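Local coordinates for sensor protein (Geobacter sulfurreducens PCA, PDB 2R78) that probably serves as the sensory PAS domain of a hybrid histidine kinase/response regulator that autophosphorylates on histidine at the expense of ATP, at residues W56-S60 against R61-S65. Sequence-based numbering, arbitrary orientation.
With ACT (acetate ion), chain G.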
ATOM      1  N   TRP B  56       5.186 -18.269  -8.458  1.00 17.14           N
ATOM      2  CA  TRP B  56       6.021 -17.918  -7.338  1.00 16.60           C
ATOM      3  C   TRP B  56       7.335 -18.642  -7.451  1.00 16.11           C
ATOM      4  O   TRP B  56       7.348 -19.860  -7.616  1.00 17.01           O
ATOM      5  CB  TRP B  56       5.333 -18.334  -6.055  1.00 17.82           C
ATOM      6  CG  TRP B  56       6.043 -18.147  -4.774  1.00 16.76           C
ATOM      7  CD1 TRP B  56       6.408 -19.122  -3.917  1.00 17.50           C
ATOM      8  CD2 TRP B  56       6.280 -16.903  -4.091  1.00 16.10           C
ATOM      9  NE1 TRP B  56       6.913 -18.582  -2.776  1.00 18.80           N
ATOM     10  CE2 TRP B  56       6.850 -17.215  -2.848  1.00 16.79           C
ATOM     11  CE3 TRP B  56       6.067 -15.560  -4.416  1.00 17.40           C
ATOM     12  CZ2 TRP B  56       7.217 -16.225  -1.918  1.00 17.86           C
ATOM     13  CZ3 TRP B  56       6.480 -14.587  -3.527  1.00 17.96           C
ATOM     14  CH2 TRP B  56       7.019 -14.922  -2.277  1.00 17.29           C
ATOM     15  N   GLY B  57       8.419 -17.860  -7.416  1.00 15.09           N
ATOM     16  CA  GLY B  57       9.766 -18.418  -7.414  1.00 14.63           C
ATOM     17  C   GLY B  57      10.573 -18.272  -8.719  1.00 14.86           C
ATOM     18  O   GLY B  57      11.781 -18.255  -8.724  1.00 15.42           O
ATOM     19  N   VAL B  58       9.876 -18.115  -9.821  1.00 14.69           N
ATOM     20  CA  VAL B  58      10.532 -18.019 -11.116  1.00 14.65           C
ATOM     21  C   VAL B  58      11.376 -16.736 -11.207  1.00 14.50           C
ATOM     22  O   VAL B  58      12.551 -16.783 -11.541  1.00 14.74           O
ATOM     23  CB  VAL B  58       9.459 -18.041 -12.217  1.00 15.64           C
ATOM     24  CG1 VAL B  58      10.082 -17.720 -13.587  1.00 18.04           C
ATOM     25  CG2 VAL B  58       8.733 -19.415 -12.217  1.00 14.90           C
ATOM     26  N   LEU B  59      10.795 -15.595 -10.826  1.00 13.53           N
ATOM     27  CA  LEU B  59      11.520 -14.329 -10.945  1.00 13.97           C
ATOM     28  C   LEU B  59      12.739 -14.323 -10.048  1.00 12.96           C
ATOM     29  O   LEU B  59      13.747 -13.756 -10.417  1.00 14.83           O
ATOM     30  CB  LEU B  59      10.670 -13.114 -10.563  1.00 13.92           C
ATOM     31  CG  LEU B  59       9.680 -12.696 -11.653  1.00 16.94           C
ATOM     32  CD1 LEU B  59       8.638 -11.767 -11.066  1.00 17.80           C
ATOM     33  CD2 LEU B  59      10.404 -12.006 -12.783  1.00 20.18           C
ATOM     34  N   SER B  60      12.622 -14.879  -8.839  1.00 13.07           N
ATOM     35  CA  SER B  60      13.747 -14.837  -7.880  1.00 12.75           C
ATOM     36  C   SER B  60      14.635 -16.104  -7.897  1.00 13.49           C
ATOM     37  O   SER B  60      15.480 -16.326  -6.999  1.00 12.70           O
ATOM     38  CB  SER B  60      13.230 -14.556  -6.463  1.00 12.59           C
ATOM     39  OG  SER B  60      12.539 -15.645  -5.890  1.00 13.76           O
ATOM     40  N   ARG B  61      14.462 -16.922  -8.939  1.00 13.44           N
ATOM     41  CA  ARG B  61      15.272 -18.147  -9.083  1.00 13.80           C
ATOM     42  C   ARG B  61      15.220 -19.024  -7.808  1.00 14.61           C
ATOM     43  O   ARG B  61      16.261 -19.408  -7.256  1.00 15.42           O
ATOM     44  CB  ARG B  61      16.677 -17.802  -9.487  1.00 13.55           C
ATOM     45  CG  ARG B  61      16.741 -17.188 -10.855  1.00 13.47           C
ATOM     46  CD  ARG B  61      18.179 -16.960 -11.330  1.00 15.80           C
ATOM     47  NE  ARG B  61      18.123 -16.403 -12.679  1.00 17.34           N
ATOM     48  CZ  ARG B  61      19.115 -15.736 -13.278  1.00 18.29           C
ATOM     49  NH1 ARG B  61      20.297 -15.572 -12.698  1.00 18.41           N
ATOM     50  NH2 ARG B  61      18.911 -15.244 -14.493  1.00 18.75           N
ATOM     51  N   GLY B  62      14.001 -19.299  -7.358  1.00 14.27           N
ATOM     52  CA  GLY B  62      13.755 -20.122  -6.160  1.00 15.58           C
ATOM     53  C   GLY B  62      13.130 -21.455  -6.437  1.00 16.61           C
ATOM     54  O   GLY B  62      12.703 -22.122  -5.499  1.00 17.56           O
ATOM     55  N   VAL B  63      13.080 -21.860  -7.704  1.00 16.28           N
ATOM     56  CA  VAL B  63      12.462 -23.138  -8.037  1.00 17.81           C
ATOM     57  C   VAL B  63      13.423 -24.288  -7.672  1.00 16.56           C
ATOM     58  O   VAL B  63      13.112 -25.104  -6.786  1.00 17.28           O
ATOM     59  CB  VAL B  63      12.033 -23.201  -9.521  1.00 18.04           C
ATOM     60  CG1 VAL B  63      11.426 -24.549  -9.831  1.00 21.08           C
ATOM     61  CG2 VAL B  63      11.043 -22.072  -9.840  1.00 20.67           C
ATOM     62  N   ASP B  64      14.590 -24.328  -8.299  1.00 17.27           N
ATOM     63  CA  ASP B  64      15.532 -25.456  -8.109  1.00 17.56           C
ATOM     64  C   ASP B  64      15.925 -25.652  -6.676  1.00 16.70           C
ATOM     65  O   ASP B  64      16.058 -26.787  -6.191  1.00 17.90           O
ATOM     66  CB  ASP B  64      16.800 -25.266  -8.929  1.00 18.06           C
ATOM     67  CG  ASP B  64      16.534 -25.254 -10.409  1.00 19.05           C
ATOM     68  OD1 ASP B  64      16.559 -26.352 -11.004  1.00 23.59           O
ATOM     69  OD2 ASP B  64      16.337 -24.161 -10.974  1.00 18.26           O
ATOM     70  N   SER B  65      16.111 -24.544  -5.967  1.00 16.06           N
ATOM     71  CA  SER B  65      16.583 -24.623  -4.575  1.00 15.33           C
ATOM     72  C   SER B  65      15.548 -25.160  -3.614  1.00 15.02           C
ATOM     73  O   SER B  65      15.902 -25.587  -2.508  1.00 16.93           O
ATOM     74  CB  SER B  65      16.986 -23.241  -4.083  1.00 14.67           C
ATOM     75  OG  SER B  65      15.875 -22.395  -4.075  1.00 14.79           O
TER
HETATM   76  C   ACT G   3       9.239 -14.663  -6.833  1.00 16.82           C
HETATM   77  O   ACT G   3       8.166 -14.872  -7.458  1.00 17.60           O
HETATM   78  OXT ACT G   3      10.219 -15.407  -7.146  1.00 15.25           O
HETATM   79  CH3 ACT G   3       9.332 -13.587  -5.762  1.00 19.63           C
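R61 takes a left-handed backbone conformation, a place more often filled by glycine, and so lets G62 turn back onto G57. The result is a Schellman motif in the PAS fold, closing a single helix-like turn in the loop between helices 48-51 and 67-76. Its 6→1 bond runs from G62 N to G57 O at 2.8 Å and is almost perfectly straight, at 179°. The accompanying 5→2 bond, from R61 N to V58 O, is longer at 3.2 Å and reaches the oxygen from above the carbonyl plane. Glycine suits position 57 because its positive phi would crowd a side chain against the preceding carbonyl. V63 CG2 packs 4.0 Å from G57 O, while V58 CG2 meets V63 CG2 at 4.2 Å, methyls of two branched side chains making a small apolar touch on the exposed side of the turn. An arginine is well suited to this outer corner: its chain runs extended from CG to NE and its cation packs on the ring of W88.

On the inner side the turn cradles an acetate, probably from the crystallisation liquor, whose site is consistent with the small-molecule pocket seen in many PAS domains; Y33 OH also hydrogen-bonds the acetate. G57 N gives a nearly linear bond of 3.0 Å to acetate O, and S60 N bonds OXT at 3.0 Å. The methyl meets the W56 ring obliquely, with CZ3 3.8 Å from acetate CH3. R85, whose NH2 bonds S60 OG, may make the surroundings more favourable for an anion. Serine, small and polar, fits here: a chi1 of 72° tucks its hydroxyl back over its own backbone, where S60 OG gives acetate OXT a short 2.6 Å bond.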